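Local coordinates for protein phenazine-1-carboxylate N-methyltransferase (Pseudomonas aeruginosa, PDB 2IP2) that methylates phenazine-1-carboxylate with S-adenosyl-L-methionine to give 5-methylphenazine-1-carboxylate, a step in making the virulence pigment pyocyanin, at residues L155-I160 with L322-M328; L255-R259 with L308-F314; A34-E38 with G78-T82; I243-D247 with R298-T302. All coordinates share one frame. Where two conformers were deposited one is given. Residues are numbered along the deposited sequence.

Along the chain, contact 3 closes first, in the N-terminal dimerisation domain. Contacts 1, 2 and 4 follow in the methyltransferase domain. Contact 1 spans the longest stretch of sequence and encloses the other two, whose segments alternate. Contact 4 joins the loops leading into helices 248-261 and 302-311; contact 2 packs the later parts of the same two helices. Their centres lie about 15 Å apart, and Leu-308 touches Ile-243 and Arg-300. Contact 1 lies about 17 Å, centre to centre, from contact 4, where Arg-327 meets Thr-302. Contact 3 is about 50 Å from contact 2 between centres. It holds the dimerisation domain together internally, whereas contacts 1 and 4 each reach the second subunit.

Contact 1: L155-I160 with L322-M328; sequences LAFHEI and LPMETRM
Residues 155-160 are helical, within helix 154-163. Residues 323-325 turn the chain from strand 314-322 into strand 326-333, the antiparallel hairpin at the edge of the sheet; 326-328 are already strand. Leu-322 N bonds to Thr-326 O at 2.8 Å, and Met-324 and Glu-325 both have positive phi, near 56°. The helix lies against this turn with Ala-156 CA 5.1 Å from Pro-323 CA. No hydrogen bond crosses; the packing is mostly apolar. Leu-155 CB is 4.2 Å from Pro-323 CB, Leu-155 O is 3.8 Å from Pro-323 CG, and Leu-155 CD2 reaches Met-324 SD at 4.5 Å. Leu-155 and Met-324 also pack on Ala-9 and Ile-13 of the second subunit, respectively. Ala-156 follows as the small residue at the closest point. Ala-156 CB sits 3.4 Å from Thr-326 CG2 and 4.2 Å from Leu-322 CB, and Ala-156 CA is 3.9 Å from Pro-323 CD. This is helix-on-sheet packing in the Rossmann-like class I methyltransferase fold. Thr-326 lies near Arg-241, a predicted S-adenosyl-L-methionine ligand. Phe-157 turns to helix 180-188. Glu-159 lays its CB 4.1 Å from Leu-322 CD2 and its CG 4.1 Å from Pro-323 CD, while its carboxylate pairs with Arg-162. Ile-160, with chi1 m and chi2 t, puts CG1 4.2 Å from Leu-322 CD1 (m, t) and 4.3 Å from Met-328 SD.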
loop_
_atom_site.group_PDB
_atom_site.type_symbol
_atom_site.label_atom_id
_atom_site.label_comp_id
_atom_site.label_asym_id
_atom_site.label_seq_id
_atom_site.Cartn_x
_atom_site.Cartn_y
_atom_site.Cartn_z
ATOM N N LEU A 155 -9.312 14.240 15.108
ATOM C CA LEU A 155 -10.013 14.865 13.984
ATOM C C LEU A 155 -11.529 14.698 14.144
ATOM O O LEU A 155 -12.294 15.647 13.932
ATOM C CB LEU A 155 -9.544 14.296 12.632
ATOM C CG LEU A 155 -8.502 15.075 11.820
ATOM C CD1 LEU A 155 -7.102 15.006 12.423
ATOM C CD2 LEU A 155 -8.468 14.617 10.363
ATOM N N ALA A 156 -11.960 13.501 14.513
ATOM C CA ALA A 156 -13.387 13.229 14.629
ATOM C C ALA A 156 -13.913 13.898 15.900
ATOM O O ALA A 156 -14.971 14.550 15.870
ATOM C CB ALA A 156 -13.658 11.743 14.652
ATOM N N PHE A 157 -13.164 13.749 16.996
ATOM C CA PHE A 157 -13.575 14.299 18.298
ATOM C C PHE A 157 -13.782 15.810 18.247
ATOM O O PHE A 157 -14.636 16.304 18.952
ATOM C CB PHE A 157 -12.551 13.993 19.404
ATOM C CG PHE A 157 -12.511 12.528 19.845
ATOM C CD1 PHE A 157 -13.495 11.606 19.457
ATOM C CD2 PHE A 157 -11.460 12.081 20.656
ATOM C CE1 PHE A 157 -13.430 10.246 19.891
ATOM C CE2 PHE A 157 -11.394 10.746 21.087
ATOM C CZ PHE A 157 -12.378 9.826 20.695
ATOM N N HIS A 158 -12.970 16.539 17.469
ATOM C CA HIS A 158 -13.078 17.988 17.417
ATOM C C HIS A 158 -14.341 18.422 16.701
ATOM O O HIS A 158 -14.840 19.537 16.950
ATOM C CB HIS A 158 -11.846 18.650 16.772
ATOM C CG HIS A 158 -10.603 18.561 17.610
ATOM N ND1 HIS A 158 -10.575 18.901 18.946
ATOM C CD2 HIS A 158 -9.344 18.175 17.298
ATOM C CE1 HIS A 158 -9.356 18.732 19.423
ATOM N NE2 HIS A 158 -8.590 18.278 18.446
ATOM N N GLU A 159 -14.853 17.563 15.811
ATOM C CA GLU A 159 -16.167 17.815 15.168
ATOM C C GLU A 159 -17.326 17.669 16.117
ATOM O O GLU A 159 -18.342 18.316 15.917
ATOM C CB GLU A 159 -16.453 16.901 13.980
ATOM C CG GLU A 159 -15.939 17.437 12.634
ATOM C CD GLU A 159 -16.498 18.804 12.269
ATOM O OE1 GLU A 159 -17.723 18.959 11.958
ATOM O OE2 GLU A 159 -15.681 19.742 12.305
ATOM N N ILE A 160 -17.196 16.821 17.130
ATOM C CA ILE A 160 -18.348 16.523 17.996
ATOM C C ILE A 160 -18.998 17.779 18.643
ATOM O O ILE A 160 -20.219 18.019 18.489
ATOM C CB ILE A 160 -18.042 15.357 18.989
ATOM C CG1 ILE A 160 -18.065 14.044 18.202
ATOM C CG2 ILE A 160 -19.091 15.255 20.104
ATOM C CD1 ILE A 160 -17.477 12.905 18.930
ATOM N N LEU A 322 -18.573 11.259 10.426
ATOM C CA LEU A 322 -17.422 12.042 10.925
ATOM C C LEU A 322 -16.128 11.682 10.168
ATOM O O LEU A 322 -16.100 10.714 9.408
ATOM C CB LEU A 322 -17.237 11.836 12.452
ATOM C CG LEU A 322 -18.355 12.044 13.485
ATOM C CD1 LEU A 322 -17.851 11.482 14.848
ATOM C CD2 LEU A 322 -18.725 13.531 13.629
ATOM N N PRO A 323 -15.041 12.464 10.365
ATOM C CA PRO A 323 -13.776 12.078 9.721
ATOM C C PRO A 323 -13.280 10.677 10.063
ATOM O O PRO A 323 -13.625 10.118 11.121
ATOM C CB PRO A 323 -12.763 13.139 10.232
ATOM C CG PRO A 323 -13.585 14.308 10.622
ATOM C CD PRO A 323 -14.924 13.735 11.112
ATOM N N MET A 324 -12.455 10.141 9.149
ATOM C CA MET A 324 -11.780 8.864 9.284
ATOM C C MET A 324 -12.750 7.733 9.530
ATOM O O MET A 324 -12.584 6.948 10.478
ATOM C CB MET A 324 -10.731 8.936 10.381
ATOM C CG MET A 324 -10.054 10.297 10.389
ATOM S SD MET A 324 -8.345 10.169 10.864
ATOM C CE MET A 324 -8.031 8.409 10.502
ATOM N N GLU A 325 -13.781 7.683 8.677
ATOM C CA GLU A 325 -14.739 6.593 8.654
ATOM C C GLU A 325 -15.433 6.343 10.012
ATOM O O GLU A 325 -15.816 5.216 10.308
ATOM C CB GLU A 325 -14.111 5.291 8.079
ATOM C CG GLU A 325 -13.655 5.358 6.602
ATOM C CD GLU A 325 -14.794 5.613 5.607
ATOM O OE1 GLU A 325 -15.930 5.171 5.874
ATOM O OE2 GLU A 325 -14.545 6.241 4.557
ATOM N N THR A 326 -15.650 7.393 10.809
ATOM C CA THR A 326 -16.333 7.164 12.107
ATOM C C THR A 326 -17.746 7.725 12.046
ATOM O O THR A 326 -18.030 8.607 11.243
ATOM C CB THR A 326 -15.564 7.726 13.352
ATOM O OG1 THR A 326 -16.479 8.038 14.431
ATOM C CG2 THR A 326 -14.819 8.947 13.021
ATOM N N ARG A 327 -18.634 7.175 12.854
ATOM C CA ARG A 327 -20.041 7.580 12.777
ATOM C C ARG A 327 -20.406 8.197 14.087
ATOM O O ARG A 327 -19.902 7.762 15.133
ATOM C CB ARG A 327 -20.923 6.376 12.615
ATOM C CG ARG A 327 -21.974 6.570 11.588
ATOM C CD ARG A 327 -21.670 5.593 10.462
ATOM N NE ARG A 327 -21.813 6.197 9.150
ATOM C CZ ARG A 327 -21.674 5.526 8.006
ATOM N NH1 ARG A 327 -21.399 4.223 7.997
ATOM N NH2 ARG A 327 -21.821 6.165 6.872
ATOM N N MET A 328 -21.334 9.151 14.051
ATOM C CA MET A 328 -21.885 9.678 15.310
ATOM C C MET A 328 -23.367 9.356 15.238
ATOM O O MET A 328 -24.029 9.800 14.310
ATOM C CB MET A 328 -21.688 11.187 15.438
ATOM C CG MET A 328 -22.342 11.766 16.759
ATOM S SD MET A 328 -22.116 13.557 16.930
ATOM C CE MET A 328 -23.358 14.134 15.765
#

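Contact 2: L255-R259 with L308-F314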
loop_
_atom_site.group_PDB
_atom_site.type_symbol
_atom_site.label_atom_id
_atom_site.label_comp_id
_atom_site.label_asym_id
_atom_site.label_seq_id
_atom_site.Cartn_x
_atom_site.Cartn_y
_atom_site.Cartn_z
ATOM N N LEU A 255 -26.726 0.422 28.135
ATOM C CA LEU A 255 -27.742 1.279 27.579
ATOM C C LEU A 255 -28.866 1.571 28.578
ATOM O O LEU A 255 -29.377 2.697 28.624
ATOM C CB LEU A 255 -28.292 0.706 26.278
ATOM C CG LEU A 255 -27.296 0.727 25.101
ATOM C CD1 LEU A 255 -27.863 -0.076 23.939
ATOM C CD2 LEU A 255 -26.991 2.154 24.699
ATOM N N GLY A 256 -29.229 0.555 29.363
ATOM C CA GLY A 256 -30.241 0.705 30.442
ATOM C C GLY A 256 -29.750 1.597 31.564
ATOM O O GLY A 256 -30.497 2.464 32.085
ATOM N N ASN A 257 -28.482 1.392 31.937
ATOM C CA ASN A 257 -27.778 2.303 32.872
ATOM C C ASN A 257 -27.847 3.761 32.431
ATOM O O ASN A 257 -28.236 4.648 33.213
ATOM C CB ASN A 257 -26.338 1.840 33.126
ATOM C CG ASN A 257 -26.268 0.586 33.990
ATOM O OD1 ASN A 257 -27.266 0.193 34.635
ATOM N ND2 ASN A 257 -25.121 -0.077 33.966
ATOM N N CYS A 258 -27.503 4.009 31.171
ATOM C CA CYS A 258 -27.659 5.346 30.604
ATOM C C CYS A 258 -29.128 5.845 30.616
ATOM O O CYS A 258 -29.379 6.967 31.022
ATOM C CB CYS A 258 -27.091 5.398 29.177
ATOM S SG CYS A 258 -25.279 5.066 29.168
ATOM N N ARG A 259 -30.065 4.991 30.200
ATOM C CA ARG A 259 -31.450 5.386 29.979
ATOM C C ARG A 259 -32.097 5.877 31.277
ATOM O O ARG A 259 -32.863 6.841 31.278
ATOM C CB ARG A 259 -32.262 4.206 29.436
ATOM C CG ARG A 259 -33.640 4.549 28.830
ATOM C CD ARG A 259 -34.368 3.231 28.397
ATOM N NE ARG A 259 -34.368 2.246 29.499
ATOM C CZ ARG A 259 -33.783 1.041 29.512
ATOM N NH1 ARG A 259 -33.076 0.568 28.471
ATOM N NH2 ARG A 259 -33.888 0.298 30.617
ATOM N N LEU A 308 -29.736 -2.312 18.075
ATOM C CA LEU A 308 -29.287 -2.537 19.435
ATOM C C LEU A 308 -29.757 -1.390 20.315
ATOM O O LEU A 308 -30.224 -1.616 21.460
ATOM C CB LEU A 308 -27.764 -2.716 19.481
ATOM C CG LEU A 308 -27.126 -2.842 20.875
ATOM C CD1 LEU A 308 -27.668 -3.996 21.737
ATOM C CD2 LEU A 308 -25.578 -2.935 20.773
ATOM N N LEU A 309 -29.660 -0.173 19.781
ATOM C CA LEU A 309 -30.143 1.049 20.477
ATOM C C LEU A 309 -31.628 0.944 20.808
ATOM O O LEU A 309 -32.012 1.166 21.963
ATOM C CB LEU A 309 -29.887 2.309 19.659
ATOM C CG LEU A 309 -28.395 2.754 19.713
ATOM C CD1 LEU A 309 -28.175 3.951 18.787
ATOM C CD2 LEU A 309 -27.979 3.096 21.127
ATOM N N GLY A 310 -32.435 0.592 19.798
ATOM C CA GLY A 310 -33.877 0.340 19.971
ATOM C C GLY A 310 -34.157 -0.705 21.035
ATOM O O GLY A 310 -35.047 -0.501 21.860
ATOM N N ARG A 311 -33.389 -1.800 21.044
ATOM C CA ARG A 311 -33.571 -2.888 22.010
ATOM C C ARG A 311 -33.304 -2.321 23.408
ATOM O O ARG A 311 -33.909 -2.745 24.406
ATOM C CB ARG A 311 -32.587 -4.000 21.701
ATOM C CG ARG A 311 -33.145 -5.412 21.599
ATOM C CD ARG A 311 -32.731 -6.102 20.312
ATOM N NE ARG A 311 -31.290 -6.366 20.185
ATOM C CZ ARG A 311 -30.605 -6.235 19.043
ATOM N NH1 ARG A 311 -31.207 -5.811 17.929
ATOM N NH2 ARG A 311 -29.318 -6.534 19.016
ATOM N N GLY A 312 -32.428 -1.316 23.479
ATOM C CA GLY A 312 -32.118 -0.706 24.760
ATOM C C GLY A 312 -33.044 0.446 25.120
ATOM O O GLY A 312 -32.760 1.208 26.046
ATOM N N GLY A 313 -34.171 0.587 24.408
ATOM C CA GLY A 313 -35.123 1.657 24.724
ATOM C C GLY A 313 -34.706 3.014 24.222
ATOM O O GLY A 313 -35.031 4.040 24.846
ATOM N N PHE A 314 -33.969 3.030 23.105
ATOM C CA PHE A 314 -33.626 4.271 22.403
ATOM C C PHE A 314 -34.141 4.420 20.954
ATOM O O PHE A 314 -34.280 3.429 20.235
ATOM C CB PHE A 314 -32.116 4.517 22.432
ATOM C CG PHE A 314 -31.608 4.840 23.795
ATOM C CD1 PHE A 314 -31.663 6.152 24.271
ATOM C CD2 PHE A 314 -31.123 3.841 24.611
ATOM C CE1 PHE A 314 -31.217 6.449 25.568
ATOM C CE2 PHE A 314 -30.677 4.128 25.912
ATOM C CZ PHE A 314 -30.729 5.436 26.372
#
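Leu-255 is overlapped by the end of helix 302-311. Leu-255 CD2 meets Leu-309 CD2 at 3.8 Å, Leu-255 CD1 lies 4.2 Å from Leu-308 CG, and Leu-255 CB is 4.2 Å from Phe-314 CE2. The edge of the Phe-314 ring faces Leu-255 O, with CE2 3.3 Å from it. One helical turn on, Arg-259 CB lies 3.6 Å from Phe-314 CZ. Arg-259 NH1 donates to Gly-312 O at 2.5 Å, a short bond. Gly-312 precedes Gly-313, the C-prime residue (positive phi) of the Schellman motif that ends the helix: Phe-314 N bonds to Leu-309 O and Gly-313 N to Gly-310 O, both at 2.9 Å. Side chains at Gly-312 and Gly-313 would strike Leu-255 CD1 and Arg-259 CD, so their absence fits this close approach; positive phi also favours glycine at Gly-313. Helices 248-261 and 302-311 pack beside the central sheet of the Rossmann-like domain, away from the predicted cofactor residues: Leu-255 touches strand 236-240, Leu-309 and Phe-314 strand 267-272.

Contact 3: A34-E38 with G78-T82; sequences ADLIE and GYANT
Helix residues 34-38 cross strand 78-81 at a signed angle of -114° between their N-to-C directions. The axes of these short segments approach to 7.7 Å. The strand backbone is extended; Gly-78 has phi/psi 111/140°, which calls for glycine. Ile-37 CA lies 6.1 Å from Ala-80 CA, and Ala-34 CA 6.5 Å from Asn-81 CA. Asn-81 (chi1 m, -78°) points its amide at the helix, and ND2 makes two nearly straight hydrogen bonds, to Ala-34 O at 3.0 Å and to Glu-38 OE1 at 2.8 Å. Ala-34 O also accepts the helical bond from Glu-38 N at 3.0 Å. Asn-81 OD1 is taken by Ser-85 OG. A water donates to Glu-38 OE1 at 2.7 Å and accepts from Asn-81 N at 2.9 Å. With chi1 t and chi2 p, Glu-38 brings OE1 to this site. Ile-37 (m, t) puts CG2 3.6 Å from Ala-80 CA and CD1 3.9 Å from Tyr-79 CB. Tyr-79 OH bonds to Asp-44. The contact belongs to the helix-turn-helix-like dimerisation domain. Strand 78-81 pairs with strand 71-72, whose Phe-71 packs on Ala-34, Ile-37 and Asn-81, while Met-62 of helix 55-67 covers Ile-37 and Tyr-79.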
loop_
_atom_site.group_PDB
_atom_site.type_symbol
_atom_site.label_atom_id
_atom_site.label_comp_id
_atom_site.label_asym_id
_atom_site.label_seq_id
_atom_site.Cartn_x
_atom_site.Cartn_y
_atom_site.Cartn_z
ATOM N N ALA A 34 9.444 16.485 6.468
ATOM C CA ALA A 34 8.498 17.564 6.522
ATOM C C ALA A 34 8.908 18.695 7.483
ATOM O O ALA A 34 8.698 19.868 7.152
ATOM C CB ALA A 34 7.123 17.020 6.913
ATOM N N ASP A 35 9.438 18.341 8.649
ATOM C CA ASP A 35 10.005 19.304 9.621
ATOM C C ASP A 35 11.218 20.026 9.070
ATOM O O ASP A 35 11.283 21.264 9.115
ATOM C CB ASP A 35 10.353 18.576 10.911
ATOM C CG ASP A 35 9.128 17.809 11.453
ATOM O OD1 ASP A 35 8.045 18.457 11.535
ATOM O OD2 ASP A 35 9.240 16.592 11.731
ATOM N N LEU A 36 12.165 19.256 8.531
ATOM C CA LEU A 36 13.336 19.846 7.880
ATOM C C LEU A 36 12.929 20.843 6.814
ATOM O O LEU A 36 13.428 21.990 6.794
ATOM C CB LEU A 36 14.281 18.755 7.301
ATOM C CG LEU A 36 14.840 17.772 8.349
ATOM C CD1 LEU A 36 15.523 16.653 7.701
ATOM C CD2 LEU A 36 15.875 18.460 9.290
ATOM N N ILE A 37 12.051 20.425 5.916
ATOM C CA ILE A 37 11.582 21.308 4.836
ATOM C C ILE A 37 10.901 22.572 5.336
ATOM O O ILE A 37 11.192 23.674 4.806
ATOM C CB ILE A 37 10.679 20.557 3.801
ATOM C CG1 ILE A 37 11.566 19.576 2.990
ATOM C CG2 ILE A 37 9.935 21.542 2.910
ATOM C CD1 ILE A 37 10.790 18.421 2.225
ATOM N N GLU A 38 10.020 22.447 6.330
ATOM C CA GLU A 38 9.330 23.619 6.878
ATOM C C GLU A 38 10.322 24.629 7.436
ATOM O O GLU A 38 10.103 25.841 7.345
ATOM C CB GLU A 38 8.338 23.231 7.970
ATOM C CG GLU A 38 7.293 24.307 8.251
ATOM C CD GLU A 38 6.503 24.708 7.011
ATOM O OE1 GLU A 38 6.449 23.937 6.031
ATOM O OE2 GLU A 38 5.840 25.772 7.014
ATOM N N GLY A 78 13.661 24.724 -4.354
ATOM C CA GLY A 78 13.403 24.299 -3.000
ATOM C C GLY A 78 12.126 23.480 -2.869
ATOM O O GLY A 78 11.151 23.742 -3.523
ATOM N N TYR A 79 12.127 22.462 -2.074
ATOM C CA TYR A 79 10.923 21.670 -1.747
ATOM C C TYR A 79 10.058 22.433 -0.772
ATOM O O TYR A 79 10.561 23.287 -0.048
ATOM C CB TYR A 79 11.364 20.375 -1.078
ATOM C CG TYR A 79 12.054 19.443 -2.021
ATOM C CD1 TYR A 79 11.380 18.928 -3.144
ATOM C CD2 TYR A 79 13.367 19.077 -1.797
ATOM C CE1 TYR A 79 12.038 18.059 -4.050
ATOM C CE2 TYR A 79 14.039 18.198 -2.679
ATOM C CZ TYR A 79 13.367 17.675 -3.779
ATOM O OH TYR A 79 14.027 16.845 -4.655
ATOM N N ALA A 80 8.777 22.068 -0.671
ATOM C CA ALA A 80 7.879 22.771 0.238
ATOM C C ALA A 80 6.782 21.788 0.674
ATOM O O ALA A 80 6.461 20.842 -0.060
ATOM C CB ALA A 80 7.236 24.024 -0.502
ATOM N N ASN A 81 6.207 22.014 1.849
ATOM C CA ASN A 81 5.082 21.187 2.285
ATOM C C ASN A 81 3.786 21.422 1.488
ATOM O O ASN A 81 3.618 22.480 0.850
ATOM C CB ASN A 81 4.889 21.375 3.801
ATOM C CG ASN A 81 5.912 20.578 4.591
ATOM O OD1 ASN A 81 6.039 19.361 4.388
ATOM N ND2 ASN A 81 6.697 21.259 5.440
ATOM N N THR A 82 2.893 20.422 1.539
ATOM C CA THR A 82 1.544 20.463 0.972
ATOM C C THR A 82 0.566 20.231 2.144
ATOM O O THR A 82 1.014 19.862 3.248
ATOM C CB THR A 82 1.372 19.380 -0.106
ATOM O OG1 THR A 82 1.640 18.076 0.454
ATOM C CG2 THR A 82 2.304 19.653 -1.345
HETATM O O HOH W 1 6.598 24.435 3.389
#

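Contact 4: I243-D247 with R298-T302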
loop_
_atom_site.group_PDB
_atom_site.type_symbol
_atom_site.label_atom_id
_atom_site.label_comp_id
_atom_site.label_asym_id
_atom_site.label_seq_id
_atom_site.Cartn_x
_atom_site.Cartn_y
_atom_site.Cartn_z
ATOM N N ILE A 243 -19.159 0.378 22.633
ATOM C CA ILE A 243 -20.131 -0.656 22.303
ATOM C C ILE A 243 -19.497 -1.802 21.476
ATOM O O ILE A 243 -19.780 -2.995 21.716
ATOM C CB ILE A 243 -21.357 -0.013 21.602
ATOM C CG1 ILE A 243 -22.193 0.766 22.623
ATOM C CG2 ILE A 243 -22.216 -1.043 20.850
ATOM C CD1 ILE A 243 -22.736 -0.079 23.788
ATOM N N GLY A 244 -18.620 -1.430 20.536
ATOM C CA GLY A 244 -17.960 -2.395 19.628
ATOM C C GLY A 244 -17.386 -3.607 20.337
ATOM O O GLY A 244 -17.323 -4.717 19.789
ATOM N N ASP A 245 -16.978 -3.409 21.582
ATOM C CA ASP A 245 -16.300 -4.462 22.283
ATOM C C ASP A 245 -17.237 -5.300 23.156
ATOM O O ASP A 245 -16.788 -6.290 23.758
ATOM C CB ASP A 245 -15.174 -3.875 23.143
ATOM C CG ASP A 245 -14.143 -4.920 23.563
ATOM O OD1 ASP A 245 -14.155 -6.050 23.017
ATOM O OD2 ASP A 245 -13.315 -4.603 24.445
ATOM N N LEU A 246 -18.523 -4.922 23.194
ATOM C CA LEU A 246 -19.505 -5.456 24.140
ATOM C C LEU A 246 -20.460 -6.431 23.459
ATOM O O LEU A 246 -20.887 -6.176 22.343
ATOM C CB LEU A 246 -20.321 -4.314 24.782
ATOM C CG LEU A 246 -19.658 -3.316 25.761
ATOM C CD1 LEU A 246 -20.748 -2.360 26.292
ATOM C CD2 LEU A 246 -18.972 -4.008 26.902
ATOM N N ASP A 247 -20.776 -7.542 24.129
ATOM C CA ASP A 247 -21.832 -8.456 23.625
ATOM C C ASP A 247 -23.240 -7.874 23.849
ATOM O O ASP A 247 -23.383 -6.777 24.424
ATOM C CB ASP A 247 -21.674 -9.866 24.221
ATOM C CG ASP A 247 -21.953 -9.945 25.740
ATOM O OD1 ASP A 247 -22.516 -9.002 26.367
ATOM O OD2 ASP A 247 -21.608 -11.007 26.308
ATOM N N ARG A 298 -13.990 -6.428 15.864
ATOM C CA ARG A 298 -14.747 -6.217 14.623
ATOM C C ARG A 298 -15.714 -5.033 14.731
ATOM O O ARG A 298 -16.060 -4.628 15.831
ATOM C CB ARG A 298 -15.521 -7.471 14.193
ATOM C CG ARG A 298 -16.770 -7.821 15.009
ATOM C CD ARG A 298 -16.431 -8.668 16.234
ATOM N NE ARG A 298 -15.370 -9.674 16.020
ATOM C CZ ARG A 298 -15.573 -10.975 15.774
ATOM N NH1 ARG A 298 -16.802 -11.476 15.689
ATOM N NH2 ARG A 298 -14.535 -11.791 15.606
ATOM N N HIS A 299 -16.133 -4.493 13.589
ATOM C CA HIS A 299 -17.128 -3.423 13.570
ATOM C C HIS A 299 -18.545 -4.001 13.377
ATOM O O HIS A 299 -18.731 -5.071 12.777
ATOM C CB HIS A 299 -16.763 -2.352 12.519
ATOM C CG HIS A 299 -15.479 -1.614 12.809
ATOM N ND1 HIS A 299 -15.306 -0.823 13.923
ATOM C CD2 HIS A 299 -14.325 -1.514 12.109
ATOM C CE1 HIS A 299 -14.097 -0.292 13.917
ATOM N NE2 HIS A 299 -13.484 -0.683 12.817
ATOM N N ARG A 300 -19.554 -3.328 13.944
ATOM C CA ARG A 300 -20.944 -3.652 13.654
ATOM C C ARG A 300 -21.431 -2.932 12.414
ATOM O O ARG A 300 -20.902 -1.915 12.015
ATOM C CB ARG A 300 -21.822 -3.226 14.820
ATOM C CG ARG A 300 -21.828 -4.200 16.026
ATOM C CD ARG A 300 -22.939 -3.797 16.965
ATOM N NE ARG A 300 -23.182 -4.770 18.031
ATOM C CZ ARG A 300 -22.529 -4.768 19.189
ATOM N NH1 ARG A 300 -21.568 -3.863 19.414
ATOM N NH2 ARG A 300 -22.827 -5.663 20.124
ATOM N N THR A 301 -22.493 -3.431 11.802
ATOM C CA THR A 301 -23.119 -2.639 10.773
ATOM C C THR A 301 -23.876 -1.525 11.487
ATOM O O THR A 301 -24.248 -1.633 12.686
ATOM C CB THR A 301 -24.132 -3.442 9.919
ATOM O OG1 THR A 301 -25.159 -3.953 10.773
ATOM C CG2 THR A 301 -23.438 -4.581 9.117
ATOM N N THR A 302 -24.091 -0.461 10.755
ATOM C CA THR A 302 -24.875 0.679 11.238
ATOM C C THR A 302 -26.248 0.199 11.689
ATOM O O THR A 302 -26.727 0.583 12.772
ATOM C CB THR A 302 -25.055 1.714 10.116
ATOM O OG1 THR A 302 -23.760 2.120 9.630
ATOM C CG2 THR A 302 -25.838 2.936 10.629
HETATM O O HOH W 2 -18.335 -4.965 17.347
HETATM O O HOH W 3 -14.936 -5.908 18.476
#
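Arg-298 opens the second segment and meets the first through water. Two waters bridge its backbone to Gly-244 O. Water 2 donates to Gly-244 O at 2.7 Å and to Arg-298 O at 2.8 Å. Water 3 donates to Gly-244 O at 3.0 Å and accepts from Arg-298 N at 2.8 Å. The Arg-298 side chain has a different role: it forms a salt bridge with Glu-56 of the second subunit. The closest CA pair is His-299 with Gly-244, 6.2 Å apart, but the His-299 CB points away from the other loop. Arg-300 then makes the main direct contact. Its extended side chain (chi2 and chi3 both t) brings the guanidinium edge to two backbone carbonyls. Arg-300 NH1 donates to Ile-243 O and Arg-300 NH2 to Leu-246 O, each at 3.0 Å. Ile-243 O also accepts from Leu-246 N at 2.7 Å, so Arg-300 binds a turn already closed by its own hydrogen bond. Thr-301 is the N-cap of helix 302-311, and Thr-302 begins that helix. Asp-247 likewise caps helix 248-261 and bonds to Ala-250 N. Two loops leading into helices are thus joined, on the side of the domain near the predicted cofactor ligand Arg-241. No acidic side chain of the two segments lies against the Arg-300 guanidinium. Its positive charge is met here by carbonyl dipoles, so the join depends on the backbone shape of 243-247.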